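Local coordinates for replicative DNA helicase (Mycobacterium chimaera, PDB 6RIY), which carries an intein, the domain modelled here, that probably excises itself from the helicase precursor by protein splicing and joins the flanking sequences, at residues 1-6 and 58-63; 25-30 and 133-138; 37-42 and 123-128. One frame throughout, in Å; residues are numbered along the deposited sequence.

Interactions 1 and 2 are buried, whereas interaction 3 lies toward the surface. Segment 1-6 joins two sheets in interaction 1, through an ion pair at the chain's start and a short backbone bridge. Interaction 2 has a single direct hydrogen bond and relies on leucines, as strands 25-27 and 133-136 meet almost at right angles. Interaction 3 is a real antiparallel ladder, with an arginine and a threonine extending its bonding. Strands 2-3, 122-127, 33-39 and 25-27 form one sheet, so all three contacts share it: L2 N lies 3.0 Å from R123 O, a probable hydrogen bond, and Y134 packs on both L2 and V125.

Interaction 1 (1-6 and 58-63); sequences ALALYT and VIVADA
The amino group of A1 meets the carboxylate of D62 in a salt bridge that is also a hydrogen bond, N to OD1 3.1 Å. The nitrogen comes in from above, 57° out of the carboxylate plane. D62 takes the crowded first torsion, with CG between its backbone N and carbonyl carbon (chi1 80°), and this brings OD1 to the chain terminus. A water donates to the same OD1 and accepts only weakly from A1 N, while H65 ND1 gives the amino group a further partner. Two backbone bonds continue the contact: D62 N to A1 O, 2.9 Å and in the carbonyl plane, and A3 N to V60 O, also 2.9 Å but with the donor above that plane. Between them L2 faces A61 as a single bridge. In the HINT (Hedgehog/intein) fold of this domain, that bridge ties strand 2-3, at the margin of one sheet, to strand 58-62, at the margin of another. An alanine as first residue is consistent with a class 3 intein. The chain then folds into a type I turn from A3 to T6. Its A3 O accepts from T6 N and, on a lone pair, from the hydroxyl, T6 OG1 to A3 O 2.8 Å. A second water links T6 OG1 to V60 N. Among the side chains, L2 CD2 presses tightly on A61 CB (3.5 Å); the L2 and I59 side chains cross obliquely, CD2 to CG2 3.9 Å. The Y5 ring lies with one face over A3 CB, offset toward the rim, and its OH reaches V60 CG2 at 3.2 Å.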
ATOM      1  N   ALA A   1      -4.746  -5.359   2.208  1.00 17.44           N
ATOM      2  CA  ALA A   1      -3.713  -5.823   3.136  1.00 14.15           C
ATOM      3  C   ALA A   1      -2.359  -5.919   2.452  1.00  8.20           C
ATOM      4  O   ALA A   1      -2.284  -6.348   1.305  1.00 10.15           O
ATOM      5  CB  ALA A   1      -4.087  -7.164   3.707  1.00 12.80           C
ATOM      6  N   LEU A   2      -1.308  -5.524   3.177  1.00  8.96           N
ATOM      7  CA  LEU A   2       0.073  -5.575   2.714  1.00  6.86           C
ATOM      8  C   LEU A   2       0.867  -6.606   3.510  1.00  6.73           C
ATOM      9  O   LEU A   2       0.584  -6.878   4.678  1.00  8.76           O
ATOM     10  CB  LEU A   2       0.782  -4.209   2.827  1.00  6.35           C
ATOM     11  CG  LEU A   2       0.128  -3.042   2.061  1.00  9.19           C
ATOM     12  CD1 LEU A   2       1.024  -1.788   2.039  1.00  9.69           C
ATOM     13  CD2 LEU A   2      -0.223  -3.442   0.644  1.00 10.46           C
ATOM     14  N   ALA A   3       1.883  -7.164   2.863  1.00  7.02           N
ATOM     15  CA  ALA A   3       2.772  -8.108   3.537  1.00  7.24           C
ATOM     16  C   ALA A   3       3.371  -7.484   4.791  1.00  9.72           C
ATOM     17  O   ALA A   3       3.677  -6.289   4.823  1.00  7.28           O
ATOM     18  CB  ALA A   3       3.893  -8.534   2.585  1.00 10.45           C
ATOM     19  N   LEU A   4       3.550  -8.310   5.829  1.00  8.14           N
ATOM     20  CA  LEU A   4       4.099  -7.821   7.093  1.00  7.29           C
ATOM     21  C   LEU A   4       5.454  -7.160   6.926  1.00  7.46           C
ATOM     22  O   LEU A   4       5.820  -6.302   7.737  1.00 10.35           O
ATOM     23  CB  LEU A   4       4.246  -8.964   8.088  1.00  8.19           C
ATOM     24  CG  LEU A   4       3.019  -9.815   8.419  1.00  8.98           C
ATOM     25  CD1 LEU A   4       3.324 -10.687   9.642  1.00 10.11           C
ATOM     26  CD2 LEU A   4       1.833  -8.913   8.674  1.00 13.27           C
ATOM     27  N   TYR A   5       6.240  -7.591   5.944  1.00  7.89           N
ATOM     28  CA  TYR A   5       7.591  -7.072   5.786  1.00 12.50           C
ATOM     29  C   TYR A   5       7.631  -5.787   4.984  1.00 10.28           C
ATOM     30  O   TYR A   5       8.732  -5.285   4.714  1.00 13.22           O
ATOM     31  CB  TYR A   5       8.517  -8.115   5.142  1.00 11.02           C
ATOM     32  CG  TYR A   5       8.021  -8.741   3.842  1.00 14.68           C
ATOM     33  CD1 TYR A   5       7.784  -7.968   2.715  1.00 21.53           C
ATOM     34  CD2 TYR A   5       7.842 -10.114   3.740  1.00 15.92           C
ATOM     35  CE1 TYR A   5       7.347  -8.534   1.535  1.00 21.10           C
ATOM     36  CE2 TYR A   5       7.408 -10.694   2.560  1.00 20.52           C
ATOM     37  CZ  TYR A   5       7.158  -9.896   1.465  1.00 23.53           C
ATOM     38  OH  TYR A   5       6.735 -10.463   0.288  1.00 25.92           O
ATOM     39  N   THR A   6       6.474  -5.254   4.604  1.00  9.63           N
ATOM     40  CA  THR A   6       6.437  -4.035   3.804  1.00  8.03           C
ATOM     41  C   THR A   6       6.939  -2.874   4.644  1.00  7.21           C
ATOM     42  O   THR A   6       6.379  -2.616   5.715  1.00  9.60           O
ATOM     43  CB  THR A   6       5.032  -3.711   3.310  1.00  7.45           C
ATOM     44  OG1 THR A   6       4.464  -4.834   2.620  1.00  8.80           O
ATOM     45  CG2 THR A   6       5.095  -2.510   2.350  1.00  6.79           C
ATOM     46  N   VAL A  58       8.762  -2.550  -4.950  1.00 14.24           N
ATOM     47  CA  VAL A  58       8.004  -3.786  -5.085  1.00 12.71           C
ATOM     48  C   VAL A  58       7.252  -4.011  -3.781  1.00 12.85           C
ATOM     49  O   VAL A  58       7.868  -4.074  -2.711  1.00 14.12           O
ATOM     50  CB  VAL A  58       8.914  -4.982  -5.401  1.00 16.67           C
ATOM     51  CG1 VAL A  58       8.138  -6.287  -5.285  1.00 13.72           C
ATOM     52  CG2 VAL A  58       9.522  -4.822  -6.792  1.00 19.95           C
ATOM     53  N   ILE A  59       5.929  -4.121  -3.868  1.00 11.85           N
ATOM     54  CA  ILE A  59       5.073  -4.353  -2.711  1.00 13.25           C
ATOM     55  C   ILE A  59       4.275  -5.627  -2.951  1.00 12.31           C
ATOM     56  O   ILE A  59       3.685  -5.802  -4.019  1.00 14.44           O
ATOM     57  CB  ILE A  59       4.127  -3.165  -2.465  1.00  8.81           C
ATOM     58  CG1 ILE A  59       4.930  -1.914  -2.138  1.00 13.15           C
ATOM     59  CG2 ILE A  59       3.139  -3.481  -1.315  1.00  9.70           C
ATOM     60  CD1 ILE A  59       4.080  -0.681  -2.091  1.00 11.03           C
ATOM     61  N   VAL A  60       4.238  -6.497  -1.951  1.00  8.59           N
ATOM     62  CA  VAL A  60       3.401  -7.688  -1.983  1.00  8.23           C
ATOM     63  C   VAL A  60       2.133  -7.391  -1.201  1.00  7.83           C
ATOM     64  O   VAL A  60       2.187  -6.932  -0.049  1.00 10.12           O
ATOM     65  CB  VAL A  60       4.150  -8.902  -1.420  1.00 11.49           C
ATOM     66  CG1 VAL A  60       3.223 -10.085  -1.266  1.00 10.18           C
ATOM     67  CG2 VAL A  60       5.323  -9.232  -2.342  1.00 12.66           C
ATOM     68  N   ALA A  61       0.992  -7.605  -1.844  1.00  7.68           N
ATOM     69  CA  ALA A  61      -0.283  -7.224  -1.268  1.00  9.31           C
ATOM     70  C   ALA A  61      -1.295  -8.302  -1.595  1.00 10.61           C
ATOM     71  O   ALA A  61      -1.132  -9.064  -2.553  1.00 11.28           O
ATOM     72  CB  ALA A  61      -0.766  -5.869  -1.801  1.00 14.31           C
ATOM     73  N   ASP A  62      -2.362  -8.361  -0.803  1.00 10.82           N
ATOM     74  CA  ASP A  62      -3.351  -9.363  -1.141  1.00 12.76           C
ATOM     75  C   ASP A  62      -4.094  -8.949  -2.410  1.00  9.91           C
ATOM     76  O   ASP A  62      -4.012  -7.802  -2.881  1.00 12.36           O
ATOM     77  CB  ASP A  62      -4.296  -9.630   0.035  1.00 19.45           C
ATOM     78  CG  ASP A  62      -5.379  -8.607   0.166  1.00 30.47           C
ATOM     79  OD1 ASP A  62      -5.128  -7.418  -0.110  1.00 31.98           O
ATOM     80  OD2 ASP A  62      -6.495  -8.999   0.566  1.00 40.89           O
ATOM     81  N   ALA A  63      -4.763  -9.930  -3.011  1.00 13.55           N
ATOM     82  CA  ALA A  63      -5.345  -9.719  -4.332  1.00 12.65           C
ATOM     83  C   ALA A  63      -6.350  -8.578  -4.344  1.00 13.00           C
ATOM     84  O   ALA A  63      -6.511  -7.907  -5.375  1.00 15.41           O
ATOM     85  CB  ALA A  63      -6.011 -11.009  -4.813  1.00 12.88           C
TER
HETATM   86  O   HOH W   1      -7.306  -6.303   0.610  1.00 29.05           O
HETATM   87  O   HOH W   2       5.758  -5.809   0.425  1.00 11.64           O

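Interaction 2 (25-30 and 133-138); sequences ELLGAD and LYLAGR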
ATOM      1  N   GLU A  25       1.705   6.863  13.814  1.00 17.28           N
ATOM      2  CA  GLU A  25       1.644   7.786  12.685  1.00 14.84           C
ATOM      3  C   GLU A  25       2.304   7.158  11.459  1.00 19.91           C
ATOM      4  O   GLU A  25       3.471   6.751  11.515  1.00 20.47           O
ATOM      5  CB  GLU A  25       2.327   9.111  13.022  1.00 15.55           C
ATOM      6  CG  GLU A  25       1.534   9.985  13.980  1.00 18.14           C
ATOM      7  CD  GLU A  25       2.107  11.377  14.104  1.00 26.88           C
ATOM      8  OE1 GLU A  25       3.346  11.523  14.028  1.00 26.70           O
ATOM      9  OE2 GLU A  25       1.317  12.329  14.284  1.00 28.61           O
ATOM     10  N   LEU A  26       1.556   7.081  10.362  1.00 10.99           N
ATOM     11  CA  LEU A  26       2.097   6.826   9.037  1.00 12.14           C
ATOM     12  C   LEU A  26       2.079   8.147   8.272  1.00 13.25           C
ATOM     13  O   LEU A  26       1.908   9.213   8.871  1.00 12.56           O
ATOM     14  CB  LEU A  26       1.293   5.723   8.327  1.00 10.50           C
ATOM     15  CG  LEU A  26       1.196   4.355   9.018  1.00 11.39           C
ATOM     16  CD1 LEU A  26       0.198   3.454   8.291  1.00 13.13           C
ATOM     17  CD2 LEU A  26       2.565   3.684   9.122  1.00 12.13           C
ATOM     18  N   LEU A  27       2.226   8.092   6.949  1.00 10.44           N
ATOM     19  CA  LEU A  27       2.156   9.285   6.115  1.00 11.44           C
ATOM     20  C   LEU A  27       0.991   9.169   5.149  1.00 11.39           C
ATOM     21  O   LEU A  27       0.817   8.139   4.501  1.00 10.51           O
ATOM     22  CB  LEU A  27       3.447   9.487   5.324  1.00 14.75           C
ATOM     23  CG  LEU A  27       4.722   9.597   6.156  1.00 16.90           C
ATOM     24  CD1 LEU A  27       5.908   9.836   5.213  1.00 13.00           C
ATOM     25  CD2 LEU A  27       4.602  10.705   7.193  1.00 15.00           C
ATOM     26  N   GLY A  28       0.212  10.236   5.034  1.00 12.64           N
ATOM     27  CA  GLY A  28      -0.834  10.288   4.037  1.00 14.46           C
ATOM     28  C   GLY A  28      -0.295  10.578   2.652  1.00 13.91           C
ATOM     29  O   GLY A  28       0.902  10.761   2.436  1.00 14.94           O
ATOM     30  N   ALA A  29      -1.224  10.656   1.696  1.00 17.41           N
ATOM     31  CA  ALA A  29      -0.840  10.904   0.310  1.00 21.41           C
ATOM     32  C   ALA A  29      -0.198  12.268   0.124  1.00 23.62           C
ATOM     33  O   ALA A  29       0.506  12.477  -0.870  1.00 32.25           O
ATOM     34  CB  ALA A  29      -2.057  10.781  -0.608  1.00 18.97           C
ATOM     35  N   ASP A  30      -0.426  13.205   1.042  1.00 17.99           N
ATOM     36  CA  ASP A  30       0.178  14.525   0.948  1.00 21.89           C
ATOM     37  C   ASP A  30       1.568  14.585   1.568  1.00 18.89           C
ATOM     38  O   ASP A  30       2.167  15.667   1.595  1.00 23.18           O
ATOM     39  CB  ASP A  30      -0.724  15.578   1.609  1.00 23.16           C
ATOM     40  CG  ASP A  30      -1.136  15.200   3.040  1.00 28.58           C
ATOM     41  OD1 ASP A  30      -0.733  14.133   3.548  1.00 25.70           O
ATOM     42  OD2 ASP A  30      -1.874  15.991   3.663  1.00 35.58           O
ATOM     43  N   LEU A 133      -5.739   7.133   2.396  1.00  9.32           N
ATOM     44  CA  LEU A 133      -4.483   6.848   1.712  1.00 13.16           C
ATOM     45  C   LEU A 133      -3.307   6.886   2.677  1.00  8.88           C
ATOM     46  O   LEU A 133      -3.284   7.687   3.614  1.00 10.30           O
ATOM     47  CB  LEU A 133      -4.234   7.861   0.583  1.00 10.18           C
ATOM     48  CG  LEU A 133      -5.166   7.730  -0.611  1.00 11.57           C
ATOM     49  CD1 LEU A 133      -4.951   8.901  -1.563  1.00 12.50           C
ATOM     50  CD2 LEU A 133      -4.932   6.408  -1.328  1.00 19.14           C
ATOM     51  N   TYR A 134      -2.305   6.046   2.412  1.00  9.54           N
ATOM     52  CA  TYR A 134      -1.043   6.124   3.133  1.00  9.78           C
ATOM     53  C   TYR A 134       0.066   5.698   2.183  1.00  7.41           C
ATOM     54  O   TYR A 134      -0.190   5.072   1.153  1.00  9.45           O
ATOM     55  CB  TYR A 134      -1.039   5.282   4.429  1.00  8.23           C
ATOM     56  CG  TYR A 134      -1.163   3.770   4.279  1.00  9.07           C
ATOM     57  CD1 TYR A 134      -2.408   3.169   4.156  1.00  9.62           C
ATOM     58  CD2 TYR A 134      -0.035   2.940   4.279  1.00  7.68           C
ATOM     59  CE1 TYR A 134      -2.537   1.803   4.026  1.00 12.40           C
ATOM     60  CE2 TYR A 134      -0.156   1.567   4.148  1.00  9.96           C
ATOM     61  CZ  TYR A 134      -1.414   1.004   4.026  1.00 11.08           C
ATOM     62  OH  TYR A 134      -1.572  -0.360   3.902  1.00 15.15           O
ATOM     63  N   LEU A 135       1.306   6.052   2.528  1.00  8.97           N
ATOM     64  CA  LEU A 135       2.447   5.732   1.668  1.00  8.67           C
ATOM     65  C   LEU A 135       3.059   4.396   2.062  1.00  6.51           C
ATOM     66  O   LEU A 135       3.164   4.083   3.248  1.00  9.08           O
ATOM     67  CB  LEU A 135       3.518   6.815   1.756  1.00  7.70           C
ATOM     68  CG  LEU A 135       3.025   8.237   1.492  1.00  8.13           C
ATOM     69  CD1 LEU A 135       4.203   9.216   1.497  1.00  9.92           C
ATOM     70  CD2 LEU A 135       2.290   8.255   0.147  1.00 10.93           C
ATOM     71  N   ALA A 136       3.496   3.622   1.066  1.00  5.91           N
ATOM     72  CA  ALA A 136       4.029   2.291   1.345  1.00  6.27           C
ATOM     73  C   ALA A 136       5.210   1.971   0.446  1.00  6.92           C
ATOM     74  O   ALA A 136       5.281   2.420  -0.701  1.00  7.72           O
ATOM     75  CB  ALA A 136       2.961   1.212   1.153  1.00  7.21           C
ATOM     76  N   GLY A 137       6.119   1.143   0.962  1.00  8.96           N
ATOM     77  CA  GLY A 137       7.266   0.700   0.203  1.00 10.49           C
ATOM     78  C   GLY A 137       8.380   1.730   0.219  1.00 13.64           C
ATOM     79  O   GLY A 137       8.205   2.887   0.602  1.00 10.20           O
ATOM     80  N   ARG A 138       9.561   1.289  -0.216  1.00 11.18           N
ATOM     81  CA  ARG A 138      10.723   2.166  -0.116  1.00 12.76           C
ATOM     82  C   ARG A 138      10.537   3.440  -0.938  1.00 12.77           C
ATOM     83  O   ARG A 138      11.088   4.492  -0.587  1.00 15.64           O
ATOM     84  CB  ARG A 138      11.989   1.411  -0.528  1.00 15.89           C
ATOM     85  CG  ARG A 138      12.139   1.136  -2.000  1.00 15.27           C
ATOM     86  CD  ARG A 138      13.216   0.073  -2.205  1.00 20.69           C
ATOM     87  NE  ARG A 138      13.271  -0.407  -3.579  1.00 21.87           N
ATOM     88  CZ  ARG A 138      14.353  -0.350  -4.343  1.00 20.48           C
ATOM     89  NH1 ARG A 138      15.476   0.153  -3.860  1.00 22.38           N
ATOM     90  NH2 ARG A 138      14.318  -0.815  -5.582  1.00 26.55           N
TER
HETATM   91  O   HOH W   3       3.148   5.703   5.543  1.00 10.09           O
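L27 and L135 cross obliquely, the CB of L27 meeting CD1 of L135 at 3.9 Å. The branch point of L135 also sits over the backbone of the other segment: its CG is 3.4 Å from G28 O, and CD2 extends on toward the CA of A29. The A29 methyl group turns to L133 instead, touching CD1 at 3.6 Å and lying close to CB as well. So L133 and L135, two residues apart in their strand, both pack on the chain leaving strand 25-27, with A29 reached by each. L26 and Y134 make up the other half of the contact. They run side by side and point the same way, L26 CD1 lying 4.1 Å from CD2 of the ring. Y134 holds CG between its backbone N and carbonyl carbon (chi1 65°), the crowded position, and its side chain also touches M17, T143 and L2. The strands cross at 83° and pair through a single direct backbone bond, not as a ladder. In this intein fold the contact sets the edge strand 25-27 of a four-stranded antiparallel sheet across the two-stranded sheet of 133-136 and 141-144. That one bond runs from L135 N to L27 O at 2.9 Å; the oxygen is met in its carbonyl plane, but the N-H is bent to 143°. The CA-H of Y134 approaches the same oxygen, CA to O 3.1 Å. A water completes the backbone link by accepting from L27 N and donating to L135 O at 2.8 Å. From strand 7-9, P9 packs against both L27 and L135, while L8 lies against L26.

Interaction 3 (37-42 and 123-128); sequences VAATDV and RCVEVD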
ATOM      1  N   VAL A  37      -6.020   4.353  12.833  1.00 15.21           N
ATOM      2  CA  VAL A  37      -7.207   4.249  13.669  1.00 17.31           C
ATOM      3  C   VAL A  37      -7.610   2.800  13.911  1.00 18.15           C
ATOM      4  O   VAL A  37      -8.364   2.530  14.861  1.00 19.28           O
ATOM      5  CB  VAL A  37      -8.388   5.046  13.074  1.00 24.16           C
ATOM      6  CG1 VAL A  37      -8.074   6.533  13.065  1.00 21.73           C
ATOM      7  CG2 VAL A  37      -8.710   4.572  11.678  1.00 25.23           C
ATOM      8  N   ALA A  38      -7.120   1.864  13.103  1.00 24.59           N
ATOM      9  CA  ALA A  38      -7.417   0.453  13.283  1.00 24.49           C
ATOM     10  C   ALA A  38      -6.343  -0.350  12.567  1.00 20.67           C
ATOM     11  O   ALA A  38      -5.701   0.131  11.628  1.00 16.13           O
ATOM     12  CB  ALA A  38      -8.812   0.091  12.761  1.00 20.35           C
ATOM     13  N   ALA A  39      -6.148  -1.582  13.030  1.00 16.88           N
ATOM     14  CA  ALA A  39      -5.151  -2.454  12.428  1.00 16.72           C
ATOM     15  C   ALA A  39      -5.553  -3.892  12.704  1.00 21.29           C
ATOM     16  O   ALA A  39      -5.767  -4.261  13.861  1.00 22.90           O
ATOM     17  CB  ALA A  39      -3.753  -2.164  12.982  1.00 17.12           C
ATOM     18  N   THR A  40      -5.653  -4.692  11.650  1.00 19.36           N
ATOM     19  CA  THR A  40      -6.151  -6.051  11.811  1.00 18.32           C
ATOM     20  C   THR A  40      -5.114  -6.933  12.494  1.00 15.56           C
ATOM     21  O   THR A  40      -3.937  -6.583  12.605  1.00 17.03           O
ATOM     22  CB  THR A  40      -6.507  -6.676  10.461  1.00 18.61           C
ATOM     23  OG1 THR A  40      -5.325  -6.800   9.657  1.00 21.20           O
ATOM     24  CG2 THR A  40      -7.537  -5.841   9.734  1.00 19.03           C
ATOM     25  N   ASP A  41      -5.574  -8.096  12.950  1.00 14.41           N
ATOM     26  CA  ASP A  41      -4.666  -9.192  13.230  1.00 15.29           C
ATOM     27  C   ASP A  41      -3.899  -9.562  11.970  1.00 14.09           C
ATOM     28  O   ASP A  41      -4.275  -9.201  10.850  1.00 16.17           O
ATOM     29  CB  ASP A  41      -5.422 -10.438  13.700  1.00 16.38           C
ATOM     30  CG  ASP A  41      -6.212 -10.219  14.967  1.00 30.77           C
ATOM     31  OD1 ASP A  41      -6.066  -9.150  15.596  1.00 33.06           O
ATOM     32  OD2 ASP A  41      -6.975 -11.142  15.335  1.00 33.48           O
ATOM     33  N   VAL A  42      -2.815 -10.314  12.158  1.00 14.79           N
ATOM     34  CA  VAL A  42      -2.166 -10.932  11.013  1.00 15.05           C
ATOM     35  C   VAL A  42      -3.163 -11.864  10.345  1.00 16.36           C
ATOM     36  O   VAL A  42      -3.850 -12.652  11.010  1.00 21.46           O
ATOM     37  CB  VAL A  42      -0.899 -11.684  11.443  1.00 15.20           C
ATOM     38  CG1 VAL A  42      -0.344 -12.499  10.280  1.00 11.82           C
ATOM     39  CG2 VAL A  42       0.143 -10.715  11.966  1.00 15.70           C
ATOM     40  N   ARG A 123      -1.560  -7.787   6.643  1.00 10.31           N
ATOM     41  CA  ARG A 123      -2.386  -7.024   7.578  1.00  9.50           C
ATOM     42  C   ARG A 123      -2.979  -5.812   6.874  1.00  9.43           C
ATOM     43  O   ARG A 123      -2.355  -5.250   5.972  1.00  9.82           O
ATOM     44  CB  ARG A 123      -1.583  -6.486   8.770  1.00 16.06           C
ATOM     45  CG  ARG A 123      -1.128  -7.467   9.810  1.00 22.21           C
ATOM     46  CD  ARG A 123      -0.315  -6.719  10.880  1.00 21.97           C
ATOM     47  NE  ARG A 123      -1.173  -6.049  11.854  1.00 22.19           N
ATOM     48  CZ  ARG A 123      -0.781  -5.056  12.645  1.00 18.65           C
ATOM     49  NH1 ARG A 123       0.459  -4.584  12.568  1.00 15.37           N
ATOM     50  NH2 ARG A 123      -1.633  -4.527  13.508  1.00 17.97           N
ATOM     51  N   CYS A 124      -4.136  -5.360   7.358  1.00 12.69           N
ATOM     52  CA  CYS A 124      -4.727  -4.089   6.951  1.00 17.38           C
ATOM     53  C   CYS A 124      -4.662  -3.063   8.075  1.00 11.63           C
ATOM     54  O   CYS A 124      -4.744  -3.399   9.261  1.00 12.87           O
ATOM     55  CB  CYS A 124      -6.194  -4.236   6.539  1.00 27.18           C
ATOM     56  SG  CYS A 124      -6.494  -5.319   5.163  1.00 35.45           S
ATOM     57  N   VAL A 125      -4.574  -1.793   7.679  1.00 16.58           N
ATOM     58  CA  VAL A 125      -4.702  -0.667   8.594  1.00 18.77           C
ATOM     59  C   VAL A 125      -5.827   0.225   8.086  1.00 18.03           C
ATOM     60  O   VAL A 125      -6.155   0.239   6.896  1.00 16.95           O
ATOM     61  CB  VAL A 125      -3.393   0.144   8.719  1.00 15.42           C
ATOM     62  CG1 VAL A 125      -2.263  -0.729   9.239  1.00 17.89           C
ATOM     63  CG2 VAL A 125      -3.016   0.757   7.363  1.00 17.76           C
ATOM     64  N   GLU A 126      -6.417   0.983   9.001  1.00 15.51           N
ATOM     65  CA  GLU A 126      -7.248   2.118   8.632  1.00 20.27           C
ATOM     66  C   GLU A 126      -6.592   3.385   9.164  1.00 14.39           C
ATOM     67  O   GLU A 126      -6.006   3.377  10.247  1.00 15.32           O
ATOM     68  CB  GLU A 126      -8.668   1.964   9.171  1.00 18.93           C
ATOM     69  CG  GLU A 126      -9.294   0.617   8.825  1.00 26.55           C
ATOM     70  CD  GLU A 126     -10.753   0.509   9.223  1.00 40.92           C
ATOM     71  OE1 GLU A 126     -11.505   1.484   9.014  1.00 43.43           O
ATOM     72  OE2 GLU A 126     -11.151  -0.556   9.745  1.00 39.56           O
ATOM     73  N   VAL A 127      -6.680   4.474   8.406  1.00 13.16           N
ATOM     74  CA  VAL A 127      -6.008   5.710   8.783  1.00 12.77           C
ATOM     75  C   VAL A 127      -7.018   6.849   8.819  1.00 17.93           C
ATOM     76  O   VAL A 127      -8.124   6.747   8.289  1.00 17.07           O
ATOM     77  CB  VAL A 127      -4.837   6.040   7.838  1.00 10.79           C
ATOM     78  CG1 VAL A 127      -3.727   4.990   8.015  1.00 12.17           C
ATOM     79  CG2 VAL A 127      -5.327   6.071   6.404  1.00 14.43           C
ATOM     80  N   ASP A 128      -6.629   7.943   9.475  1.00 14.38           N
ATOM     81  CA  ASP A 128      -7.582   8.984   9.835  1.00 16.06           C
ATOM     82  C   ASP A 128      -7.653  10.114   8.812  1.00 15.39           C
ATOM     83  O   ASP A 128      -8.122  11.207   9.140  1.00 29.02           O
ATOM     84  CB  ASP A 128      -7.270   9.529  11.230  1.00 23.53           C
ATOM     85  CG  ASP A 128      -6.093  10.484  11.253  1.00 29.11           C
ATOM     86  OD1 ASP A 128      -5.291  10.512  10.293  1.00 32.46           O
ATOM     87  OD2 ASP A 128      -5.974  11.218  12.254  1.00 36.83           O
TER
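One carbonyl oxygen, T40 O, is gripped side-on by two nitrogens of the R123 guanidinium, NE at 2.9 Å and NH2 at 3.2 Å. The oxygen lies in the guanidinium plane to within 1°, and both nitrogens lie in the carbonyl plane, so guanidinium and carbonyl meet edge-on and coplanar, the two bonds fixing the rotation. A bend at chi3 (81°) turns the arginine's end to segment 37-42, with CG beside V42 CA and NH2 close to A39 CB. Its NH1 turns to V20 O. T40 answers with its own hydroxyl: OG1, in the crowded position between backbone N and carbonyl carbon (chi1 64°), accepts from C124 N at 3.0 Å and donates to D41 O at 2.9 Å. A side chain stands in for a backbone acceptor just beyond the last direct rung, T40 N to C124 O, where the donor comes nearly along the C=O axis. The CG2 of T40 packs on C124 CB; C124, its SG near A1 CB, is probably the internal cysteine nucleophile of a class 3 intein. E126 N bonds A38 O at 2.9 Å, and E126 O receives V37 N at 2.8 Å plus a weak bond from A38 N. The V37 and D128 side chains cross at about a right angle, CG1 to CB 3.6 Å, and D128 OD1 is hydrogen-bonded to T34 OG1 and R35 N. A39 and V125 form the non-hydrogen-bonded pair. V37 and A38 opposite E126 make a classic beta bulge between the two antiparallel central strands, 33-39 and 122-127, of a HINT-domain sheet.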